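Local coordinates for protein guanylate kinase (Coxiella burnetii, PDB 3TR0) that catalyses the ATP-dependent phosphorylation of GMP to GDP, a step thought essential for recycling GMP and, indirectly, cGMP, at residues S22-L27 / I34-S39; N8-S13 / H182-E187; G97-L102 / A186-R191. One frame throughout, in Å; residues are numbered along the deposited sequence.

Contact 1. Residues S22-L27 / I34-S39. With 5GP (guanosine-5'-monophosphate), chain D.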
loop_
_atom_site.group_PDB
_atom_site.type_symbol
_atom_site.label_atom_id
_atom_site.label_comp_id
_atom_site.label_asym_id
_atom_site.label_seq_id
_atom_site.Cartn_x
_atom_site.Cartn_y
_atom_site.Cartn_z
ATOM N N SER A 22 -1.175 8.556 -20.066
ATOM C CA SER A 22 -1.394 7.211 -20.594
ATOM C C SER A 22 -1.477 6.159 -19.489
ATOM O O SER A 22 -2.303 5.250 -19.553
ATOM C CB SER A 22 -0.302 6.843 -21.598
ATOM O OG SER A 22 -0.388 7.669 -22.748
ATOM N N LEU A 23 -0.613 6.279 -18.486
ATOM C CA LEU A 23 -0.626 5.356 -17.352
ATOM C C LEU A 23 -1.965 5.398 -16.630
ATOM O O LEU A 23 -2.558 4.362 -16.335
ATOM C CB LEU A 23 0.482 5.695 -16.358
ATOM C CG LEU A 23 1.929 5.390 -16.747
ATOM C CD1 LEU A 23 2.870 5.923 -15.679
ATOM C CD2 LEU A 23 2.117 3.899 -16.938
ATOM N N VAL A 24 -2.421 6.609 -16.333
ATOM C CA VAL A 24 -3.667 6.801 -15.604
ATOM C C VAL A 24 -4.864 6.243 -16.371
ATOM O O VAL A 24 -5.773 5.664 -15.779
ATOM C CB VAL A 24 -3.893 8.287 -15.262
ATOM C CG1 VAL A 24 -5.269 8.488 -14.664
ATOM C CG2 VAL A 24 -2.824 8.768 -14.290
ATOM N N ARG A 25 -4.854 6.396 -17.689
ATOM C CA ARG A 25 -5.944 5.867 -18.510
ATOM C C ARG A 25 -5.991 4.339 -18.514
ATOM O O ARG A 25 -7.073 3.746 -18.522
ATOM C CB ARG A 25 -5.875 6.423 -19.933
ATOM C CG ARG A 25 -6.271 7.885 -20.007
ATOM C CD ARG A 25 -6.149 8.449 -21.411
ATOM N NE ARG A 25 -6.620 9.830 -21.465
ATOM C CZ ARG A 25 -6.398 10.661 -22.479
ATOM N NH1 ARG A 25 -5.699 10.256 -23.531
ATOM N NH2 ARG A 25 -6.871 11.900 -22.438
ATOM N N ALA A 26 -4.824 3.706 -18.495
ATOM C CA ALA A 26 -4.755 2.252 -18.405
ATOM C C ALA A 26 -5.164 1.779 -17.013
ATOM O O ALA A 26 -5.803 0.739 -16.863
ATOM C CB ALA A 26 -3.360 1.762 -18.739
ATOM N N LEU A 27 -4.784 2.546 -15.996
ATOM C CA LEU A 27 -5.137 2.225 -14.617
ATOM C C LEU A 27 -6.646 2.095 -14.434
ATOM O O LEU A 27 -7.128 1.144 -13.814
ATOM C CB LEU A 27 -4.597 3.295 -13.669
ATOM C CG LEU A 27 -4.923 3.119 -12.185
ATOM C CD1 LEU A 27 -4.370 1.806 -11.662
ATOM C CD2 LEU A 27 -4.376 4.280 -11.383
ATOM N N ILE A 34 -13.198 3.382 -9.708
ATOM C CA ILE A 34 -12.265 4.498 -9.670
ATOM C C ILE A 34 -12.395 5.295 -10.962
ATOM O O ILE A 34 -12.446 4.727 -12.051
ATOM C CB ILE A 34 -10.807 4.016 -9.431
ATOM C CG1 ILE A 34 -9.862 5.203 -9.230
ATOM C CG2 ILE A 34 -10.337 3.126 -10.567
ATOM C CD1 ILE A 34 -8.493 4.806 -8.684
ATOM N N LYS A 35 -12.486 6.613 -10.833
ATOM C CA LYS A 35 -12.669 7.469 -11.999
ATOM C C LYS A 35 -11.688 8.631 -12.001
ATOM O O LYS A 35 -11.229 9.074 -10.946
ATOM C CB LYS A 35 -14.110 7.978 -12.058
ATOM C CG LYS A 35 -15.138 6.860 -11.947
ATOM C CD LYS A 35 -16.118 6.857 -13.105
ATOM C CE LYS A 35 -17.312 7.753 -12.825
ATOM N NZ LYS A 35 -18.384 7.575 -13.846
ATOM N N ILE A 36 -11.370 9.120 -13.194
ATOM C CA ILE A 36 -10.443 10.228 -13.345
ATOM C C ILE A 36 -11.176 11.556 -13.387
ATOM O O ILE A 36 -12.093 11.743 -14.187
ATOM C CB ILE A 36 -9.621 10.103 -14.645
ATOM C CG1 ILE A 36 -8.913 8.750 -14.711
ATOM C CG2 ILE A 36 -8.617 11.234 -14.740
ATOM C CD1 ILE A 36 -8.292 8.458 -16.065
ATOM N N SER A 37 -10.774 12.481 -12.525
ATOM C CA SER A 37 -11.314 13.836 -12.584
ATOM C C SER A 37 -10.843 14.531 -13.853
ATOM O O SER A 37 -9.642 14.604 -14.121
ATOM C CB SER A 37 -10.887 14.642 -11.358
ATOM O OG SER A 37 -11.296 15.993 -11.465
ATOM N N ILE A 38 -11.795 15.031 -14.638
ATOM C CA ILE A 38 -11.467 15.825 -15.817
ATOM C C ILE A 38 -11.377 17.287 -15.410
ATOM O O ILE A 38 -12.362 17.882 -14.961
ATOM C CB ILE A 38 -12.519 15.661 -16.929
ATOM C CG1 ILE A 38 -12.595 14.197 -17.370
ATOM C CG2 ILE A 38 -12.191 16.566 -18.105
ATOM C CD1 ILE A 38 -11.239 13.580 -17.649
ATOM N N SER A 39 -10.186 17.856 -15.555
ATOM C CA SER A 39 -9.911 19.215 -15.102
ATOM C C SER A 39 -10.434 20.286 -16.048
ATOM O O SER A 39 -10.661 20.035 -17.232
ATOM C CB SER A 39 -8.401 19.417 -14.925
ATOM O OG SER A 39 -7.883 18.533 -13.937
HETATM P P 5GP D . -0.957 19.923 -20.008
HETATM O O1P 5GP D . -2.074 19.020 -20.472
HETATM O O2P 5GP D . -1.046 21.389 -20.337
HETATM O O3P 5GP D . 0.353 19.356 -20.504
HETATM O "O5'" 5GP D . -0.750 19.740 -18.441
HETATM C "C5'" 5GP D . 0.057 20.640 -17.702
HETATM C "C4'" 5GP D . 0.201 20.192 -16.272
HETATM O "O4'" 5GP D . -0.800 20.839 -15.461
HETATM C "C3'" 5GP D . -0.035 18.712 -16.019
HETATM O "O3'" 5GP D . 1.095 17.913 -16.322
HETATM C "C2'" 5GP D . -0.432 18.670 -14.548
HETATM O "O2'" 5GP D . 0.724 18.631 -13.724
HETATM C "C1'" 5GP D . -1.110 20.031 -14.353
HETATM N N9 5GP D . -2.575 19.922 -14.243
HETATM C C8 5GP D . -3.465 19.449 -15.125
HETATM N N7 5GP D . -4.707 19.571 -14.591
HETATM C C5 5GP D . -4.573 20.129 -13.364
HETATM C C6 5GP D . -5.453 20.495 -12.351
HETATM O O6 5GP D . -6.689 20.317 -12.473
HETATM N N1 5GP D . -4.964 21.043 -11.232
HETATM C C2 5GP D . -3.649 21.244 -11.065
HETATM N N2 5GP D . -3.168 21.798 -9.927
HETATM N N3 5GP D . -2.775 20.897 -12.026
HETATM C C4 5GP D . -3.226 20.348 -13.172
#

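Contact 2. Residues N8-S13 / H182-E187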
loop_
_atom_site.group_PDB
_atom_site.type_symbol
_atom_site.label_atom_id
_atom_site.label_comp_id
_atom_site.label_asym_id
_atom_site.label_seq_id
_atom_site.Cartn_x
_atom_site.Cartn_y
_atom_site.Cartn_z
ATOM N N ASN A 8 -11.361 7.346 -1.571
ATOM C CA ASN A 8 -10.225 8.208 -1.301
ATOM C C ASN A 8 -9.830 8.955 -2.565
ATOM O O ASN A 8 -10.287 8.624 -3.662
ATOM C CB ASN A 8 -9.049 7.364 -0.793
ATOM C CG ASN A 8 -8.049 8.169 0.020
ATOM O OD1 ASN A 8 -8.123 9.392 0.089
ATOM N ND2 ASN A 8 -7.107 7.475 0.644
ATOM N N LEU A 9 -8.993 9.972 -2.402
ATOM C CA LEU A 9 -8.399 10.669 -3.531
ATOM C C LEU A 9 -6.986 10.146 -3.768
ATOM O O LEU A 9 -6.217 9.978 -2.831
ATOM C CB LEU A 9 -8.347 12.171 -3.257
ATOM C CG LEU A 9 -9.680 12.849 -2.925
ATOM C CD1 LEU A 9 -9.456 14.329 -2.655
ATOM C CD2 LEU A 9 -10.673 12.653 -4.060
ATOM N N PHE A 10 -6.656 9.892 -5.027
ATOM C CA PHE A 10 -5.326 9.440 -5.389
ATOM C C PHE A 10 -4.701 10.449 -6.325
ATOM O O PHE A 10 -5.105 10.565 -7.480
ATOM C CB PHE A 10 -5.388 8.061 -6.045
ATOM C CG PHE A 10 -5.812 6.969 -5.105
ATOM C CD1 PHE A 10 -4.877 6.293 -4.344
ATOM C CD2 PHE A 10 -7.151 6.638 -4.962
ATOM C CE1 PHE A 10 -5.264 5.292 -3.474
ATOM C CE2 PHE A 10 -7.541 5.641 -4.095
ATOM C CZ PHE A 10 -6.597 4.970 -3.344
ATOM N N ILE A 11 -3.725 11.192 -5.808
ATOM C CA ILE A 11 -3.075 12.256 -6.564
ATOM C C ILE A 11 -1.947 11.655 -7.382
ATOM O O ILE A 11 -1.114 10.929 -6.849
ATOM C CB ILE A 11 -2.492 13.325 -5.619
ATOM C CG1 ILE A 11 -3.597 13.930 -4.746
ATOM C CG2 ILE A 11 -1.784 14.418 -6.409
ATOM C CD1 ILE A 11 -3.082 14.614 -3.498
ATOM N N ILE A 12 -1.928 11.952 -8.678
ATOM C CA ILE A 12 -0.855 11.501 -9.550
ATOM C C ILE A 12 -0.150 12.713 -10.137
ATOM O O ILE A 12 -0.771 13.509 -10.843
ATOM C CB ILE A 12 -1.389 10.673 -10.721
ATOM C CG1 ILE A 12 -2.435 9.667 -10.241
ATOM C CG2 ILE A 12 -0.248 9.968 -11.427
ATOM C CD1 ILE A 12 -1.868 8.586 -9.359
ATOM N N SER A 13 1.141 12.858 -9.849
ATOM C CA SER A 13 1.911 13.987 -10.375
ATOM C C SER A 13 3.157 13.507 -11.101
ATOM O O SER A 13 3.706 12.455 -10.779
ATOM C CB SER A 13 2.300 14.957 -9.257
ATOM O OG SER A 13 1.160 15.407 -8.542
ATOM N N HIS A 182 -1.010 -1.923 -7.443
ATOM C CA HIS A 182 -0.622 -2.320 -6.089
ATOM C C HIS A 182 -0.974 -1.228 -5.086
ATOM O O HIS A 182 -1.502 -1.507 -4.012
ATOM C CB HIS A 182 0.886 -2.612 -5.993
ATOM C CG HIS A 182 1.306 -3.891 -6.652
ATOM N ND1 HIS A 182 0.554 -5.044 -6.595
ATOM C CD2 HIS A 182 2.408 -4.199 -7.380
ATOM C CE1 HIS A 182 1.170 -6.005 -7.258
ATOM N NE2 HIS A 182 2.298 -5.520 -7.744
ATOM N N ILE A 183 -0.660 0.016 -5.435
ATOM C CA ILE A 183 -0.813 1.129 -4.506
ATOM C C ILE A 183 -2.281 1.388 -4.167
ATOM O O ILE A 183 -2.635 1.562 -3.002
ATOM C CB ILE A 183 -0.138 2.406 -5.040
ATOM C CG1 ILE A 183 1.388 2.233 -5.038
ATOM C CG2 ILE A 183 -0.542 3.616 -4.206
ATOM C CD1 ILE A 183 2.128 3.212 -5.944
ATOM N N ILE A 184 -3.131 1.420 -5.185
ATOM C CA ILE A 184 -4.556 1.629 -4.956
ATOM C C ILE A 184 -5.185 0.421 -4.269
ATOM O O ILE A 184 -6.008 0.566 -3.367
ATOM C CB ILE A 184 -5.298 1.948 -6.265
ATOM C CG1 ILE A 184 -4.893 3.338 -6.754
ATOM C CG2 ILE A 184 -6.812 1.871 -6.056
ATOM C CD1 ILE A 184 -5.258 3.623 -8.190
ATOM N N SER A 185 -4.779 -0.772 -4.689
ATOM C CA SER A 185 -5.313 -2.005 -4.113
ATOM C C SER A 185 -4.989 -2.121 -2.623
ATOM O O SER A 185 -5.825 -2.560 -1.830
ATOM C CB SER A 185 -4.780 -3.224 -4.874
ATOM O OG SER A 185 -5.265 -3.245 -6.211
ATOM N N ALA A 186 -3.773 -1.733 -2.247
ATOM C CA ALA A 186 -3.357 -1.765 -0.846
ATOM C C ALA A 186 -4.141 -0.759 -0.010
ATOM O O ALA A 186 -4.511 -1.046 1.124
ATOM C CB ALA A 186 -1.853 -1.506 -0.720
ATOM N N GLU A 187 -4.378 0.428 -0.563
ATOM C CA GLU A 187 -5.153 1.443 0.148
ATOM C C GLU A 187 -6.525 0.890 0.506
ATOM O O GLU A 187 -7.050 1.146 1.591
ATOM C CB GLU A 187 -5.312 2.704 -0.708
ATOM C CG GLU A 187 -5.918 3.896 0.033
ATOM C CD GLU A 187 -7.439 3.878 0.089
ATOM O OE1 GLU A 187 -8.075 3.045 -0.592
ATOM O OE2 GLU A 187 -8.000 4.709 0.832
#

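Contact 3. Residues G97-L102 / A186-R191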
loop_
_atom_site.group_PDB
_atom_site.type_symbol
_atom_site.label_atom_id
_atom_site.label_comp_id
_atom_site.label_asym_id
_atom_site.label_seq_id
_atom_site.Cartn_x
_atom_site.Cartn_y
_atom_site.Cartn_z
ATOM N N GLY A 97 -19.090 6.187 -3.530
ATOM C CA GLY A 97 -18.187 5.126 -3.123
ATOM C C GLY A 97 -17.084 4.849 -4.129
ATOM O O GLY A 97 -16.438 3.804 -4.079
ATOM N N ARG A 98 -16.867 5.785 -5.046
ATOM C CA ARG A 98 -15.829 5.637 -6.063
ATOM C C ARG A 98 -14.598 6.458 -5.702
ATOM O O ARG A 98 -14.707 7.637 -5.362
ATOM C CB ARG A 98 -16.335 6.109 -7.431
ATOM C CG ARG A 98 -17.548 5.380 -7.966
ATOM C CD ARG A 98 -17.866 5.863 -9.377
ATOM N NE ARG A 98 -19.133 5.337 -9.871
ATOM C CZ ARG A 98 -20.288 5.987 -9.792
ATOM N NH1 ARG A 98 -20.334 7.192 -9.243
ATOM N NH2 ARG A 98 -21.396 5.433 -10.268
ATOM N N ASP A 99 -13.428 5.833 -5.780
ATOM C CA ASP A 99 -12.175 6.552 -5.615
ATOM C C ASP A 99 -11.991 7.493 -6.793
ATOM O O ASP A 99 -12.550 7.272 -7.866
ATOM C CB ASP A 99 -11.005 5.574 -5.516
ATOM C CG ASP A 99 -11.149 4.631 -4.343
ATOM O OD1 ASP A 99 -11.113 5.119 -3.194
ATOM O OD2 ASP A 99 -11.312 3.412 -4.567
ATOM N N VAL A 100 -11.221 8.552 -6.589
ATOM C CA VAL A 100 -11.017 9.534 -7.642
ATOM C C VAL A 100 -9.538 9.741 -7.886
ATOM O O VAL A 100 -8.765 9.915 -6.947
ATOM C CB VAL A 100 -11.650 10.883 -7.293
ATOM C CG1 VAL A 100 -11.260 11.937 -8.334
ATOM C CG2 VAL A 100 -13.172 10.750 -7.205
ATOM N N LEU A 101 -9.156 9.717 -9.156
ATOM C CA LEU A 101 -7.788 10.006 -9.553
ATOM C C LEU A 101 -7.660 11.470 -9.928
ATOM O O LEU A 101 -8.441 11.981 -10.731
ATOM C CB LEU A 101 -7.390 9.132 -10.737
ATOM C CG LEU A 101 -7.139 7.671 -10.375
ATOM C CD1 LEU A 101 -7.324 6.774 -11.579
ATOM C CD2 LEU A 101 -5.746 7.525 -9.795
ATOM N N LEU A 102 -6.683 12.145 -9.334
ATOM C CA LEU A 102 -6.425 13.544 -9.656
ATOM C C LEU A 102 -5.061 13.678 -10.321
ATOM O O LEU A 102 -4.025 13.498 -9.679
ATOM C CB LEU A 102 -6.482 14.408 -8.394
ATOM C CG LEU A 102 -7.796 14.398 -7.596
ATOM C CD1 LEU A 102 -7.635 15.146 -6.279
ATOM C CD2 LEU A 102 -8.912 14.994 -8.418
ATOM N N ALA A 186 -3.773 -1.733 -2.247
ATOM C CA ALA A 186 -3.357 -1.765 -0.846
ATOM C C ALA A 186 -4.141 -0.759 -0.010
ATOM O O ALA A 186 -4.511 -1.046 1.124
ATOM C CB ALA A 186 -1.853 -1.506 -0.720
ATOM N N GLU A 187 -4.378 0.428 -0.563
ATOM C CA GLU A 187 -5.153 1.443 0.148
ATOM C C GLU A 187 -6.525 0.890 0.506
ATOM O O GLU A 187 -7.050 1.146 1.591
ATOM C CB GLU A 187 -5.312 2.704 -0.708
ATOM C CG GLU A 187 -5.918 3.896 0.033
ATOM C CD GLU A 187 -7.439 3.878 0.089
ATOM O OE1 GLU A 187 -8.075 3.045 -0.592
ATOM O OE2 GLU A 187 -8.000 4.709 0.832
ATOM N N ARG A 188 -7.096 0.122 -0.412
ATOM C CA ARG A 188 -8.449 -0.398 -0.240
ATOM C C ARG A 188 -8.506 -1.533 0.770
ATOM O O ARG A 188 -9.585 -2.022 1.100
ATOM C CB ARG A 188 -9.005 -0.870 -1.580
ATOM C CG ARG A 188 -9.272 0.264 -2.572
ATOM C CD ARG A 188 -9.551 -0.285 -3.960
ATOM N NE ARG A 188 -10.180 0.709 -4.827
ATOM C CZ ARG A 188 -10.557 0.473 -6.078
ATOM N NH1 ARG A 188 -10.361 -0.722 -6.619
ATOM N NH2 ARG A 188 -11.126 1.434 -6.793
ATOM N N LEU A 189 -7.339 -1.963 1.239
ATOM C CA LEU A 189 -7.261 -3.012 2.256
ATOM C C LEU A 189 -6.913 -2.436 3.622
ATOM O O LEU A 189 -6.770 -3.176 4.589
ATOM C CB LEU A 189 -6.217 -4.067 1.870
ATOM C CG LEU A 189 -6.438 -4.852 0.579
ATOM C CD1 LEU A 189 -5.156 -5.550 0.135
ATOM C CD2 LEU A 189 -7.561 -5.856 0.735
ATOM N N GLN A 190 -6.759 -1.118 3.698
ATOM C CA GLN A 190 -6.463 -0.459 4.968
ATOM C C GLN A 190 -7.593 -0.668 5.968
ATOM O O GLN A 190 -8.758 -0.754 5.585
ATOM C CB GLN A 190 -6.257 1.042 4.756
ATOM C CG GLN A 190 -5.003 1.386 3.978
ATOM C CD GLN A 190 -4.848 2.873 3.759
ATOM O OE1 GLN A 190 -5.682 3.672 4.195
ATOM N NE2 GLN A 190 -3.781 3.257 3.077
ATOM N N ARG A 191 -7.241 -0.727 7.248
ATOM C CA ARG A 191 -8.228 -0.963 8.301
ATOM C C ARG A 191 -9.363 0.049 8.242
ATOM O O ARG A 191 -10.528 -0.315 8.394
ATOM C CB ARG A 191 -7.581 -0.903 9.681
ATOM C CG ARG A 191 -8.563 -1.178 10.810
ATOM C CD ARG A 191 -8.098 -0.567 12.114
ATOM N NE ARG A 191 -8.079 0.890 12.055
ATOM C CZ ARG A 191 -7.027 1.637 12.374
ATOM N NH1 ARG A 191 -5.902 1.062 12.779
ATOM N NH2 ARG A 191 -7.100 2.957 12.289
HETATM O O HOH W 1 -10.850 3.453 -0.838
#

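Contact 1. Residues S22-L27 / I34-S39
Ile36 reaches from strand 34-36 toward helix 20-30 and ends against Val24. Its CB points at the helix but stands back from it, and CG1, anti to the carbonyl carbon (chi1 -55°), carries the chain on toward the helix. Ile36 CG1 meets Val24 CG1 at 3.7 Å. At the tip, Ile36 CD1 presses on the same methyl, Val24 CG1, at 3.3 Å, tighter than ordinary van der Waals contact. Ile36 CD1 also comes within 3.8 Å of Val24 O and passes 4.3 Å from Arg25 CA, so the methyl sits against the helix backbone as well as a side chain. Val24 presents CG1 because that branch is anti to its own N, while CG2 is turned beside the N.

Helix 20-30 and strand 34-36 are successive elements of a beta-alpha-beta crossover that starts from strand 9-13 and the P-loop; strand 99-103 lies between the two strands in the sheet, and its Glu103 touches both Val24 and Ile36. Arg25 adds only its backbone and the foot of its side chain here, its guanidinium being engaged by Asp54 in a salt bridge. Three residues beyond Ile36, Ser39 OG donates a hydrogen bond of 2.6 Å to O6 of the bound GMP, a nucleotide also hydrogen-bonded by Glu74 and Tyr83. The side-chain contact between helix and strand is apolar, so the two are held together here by close methyl packing, without a directional bond; Ser39 does its polar work farther along, on the nucleotide.

Contact 2. Residues N8-S13 / H182-E187
In the core of the P-loop kinase fold, where helix 173-187 covers the parallel sheet, Phe10 of strand 9-13 lies against Ile184 and Glu187. Ile184 CG1 rests over one face of the ring, offset toward the rim, in a CH-pi contact with the ring centroid at 3.9 Å; this holds for one of two deposited conformers of Ile184, so its detail is less certain. Glu187 comes to the far end of the same ring, its CB in the ring plane at the edge and its CG 3.6 Å from Phe10 CZ. The carboxylate stands nearly perpendicular to the ring.

Strand 9-13 is the central one of the five and leads directly into the P-loop, while Phe10 itself lies well away from the nucleotide, its nearest side-chain atom about 14 Å from bound GMP. Just before the strand, Asn8 adds the polar part. A bend at chi2 (-84°) folds the Glu187 chain back toward it, and Asn8 ND2 donates to Glu187 OE2 at 2.9 Å with an N-H...O angle of 149°, arriving from above the carboxylate plane. Pro118 O takes a second bond from that amide nitrogen, and at the other end of the amide Asn8 OD1 accepts from Leu9 N at 2.7 Å. Across helix 173-187, Ser185 and His182 face the second subunit, where His182 meets His182 of that neighbouring chain.

Contact 3. Residues G97-L102 / A186-R191
Glu187 and Arg188, near the end of helix 173-187, both approach Asp99 at the start of strand 99-103. Just before them, Ala186 packs on Ala186 of the second subunit. Glu187 OE1 stays 4.5 Å from Asp99 OD1, and a water sits between these like charges, 2.8 Å from Glu187 OE1 and 2.9 Å from Asp99 OD1. Arg188 makes the direct contact. Its chain is extended from CG to NE and brings the guanidinium side-on, so that NE (2.9 Å) and NH2 (3.0 Å) of Arg188 both grip Asp99 OD2, which lies near the guanidinium plane. The NH2 bond uses the anti lone pair of OD2; NE arrives on the syn side, about 30° out of the carboxylate plane. Arg188 NH2 also reaches Ala32 O. The type I turn from Glu187 to Gln190 then redirects the chain: Leu189 turns to Asn179 of the second subunit, and Gln190 occupies the N-cap of helix 191-197.

Asp99 therefore divides its work, OD2 taking the arginine and OD1 the backbone N of Asn8, with the water beside it. Two arginine N-H groups and that amide would probably keep it ionised, and the arginine probably neutralises Asp99 and so eases its closeness to Glu187.

All three contacts attach to one parallel sheet but sample different depths. Contact 2 is wholly buried, whereas contacts 1 and 3 are only partly buried, contact 1 near the middle of the chain and contact 3 farther out. Contact 1 is apolar, contact 3 is ionic and watered, and contact 2 joins aromatic packing to an amide-carboxylate hydrogen bond. Contacts 2 and 3 share Ala186 and Glu187 at the end of helix 173-187, near the second subunit, and hold it to the neighbouring strands 9-13 and 99-103. Contact 1, nested within the loop that contact 2 closes, meets it where Leu27 and Ile34 pack on Ile184; strand pairing of Lys35 and Ser37 with Leu101 joins it to contact 3.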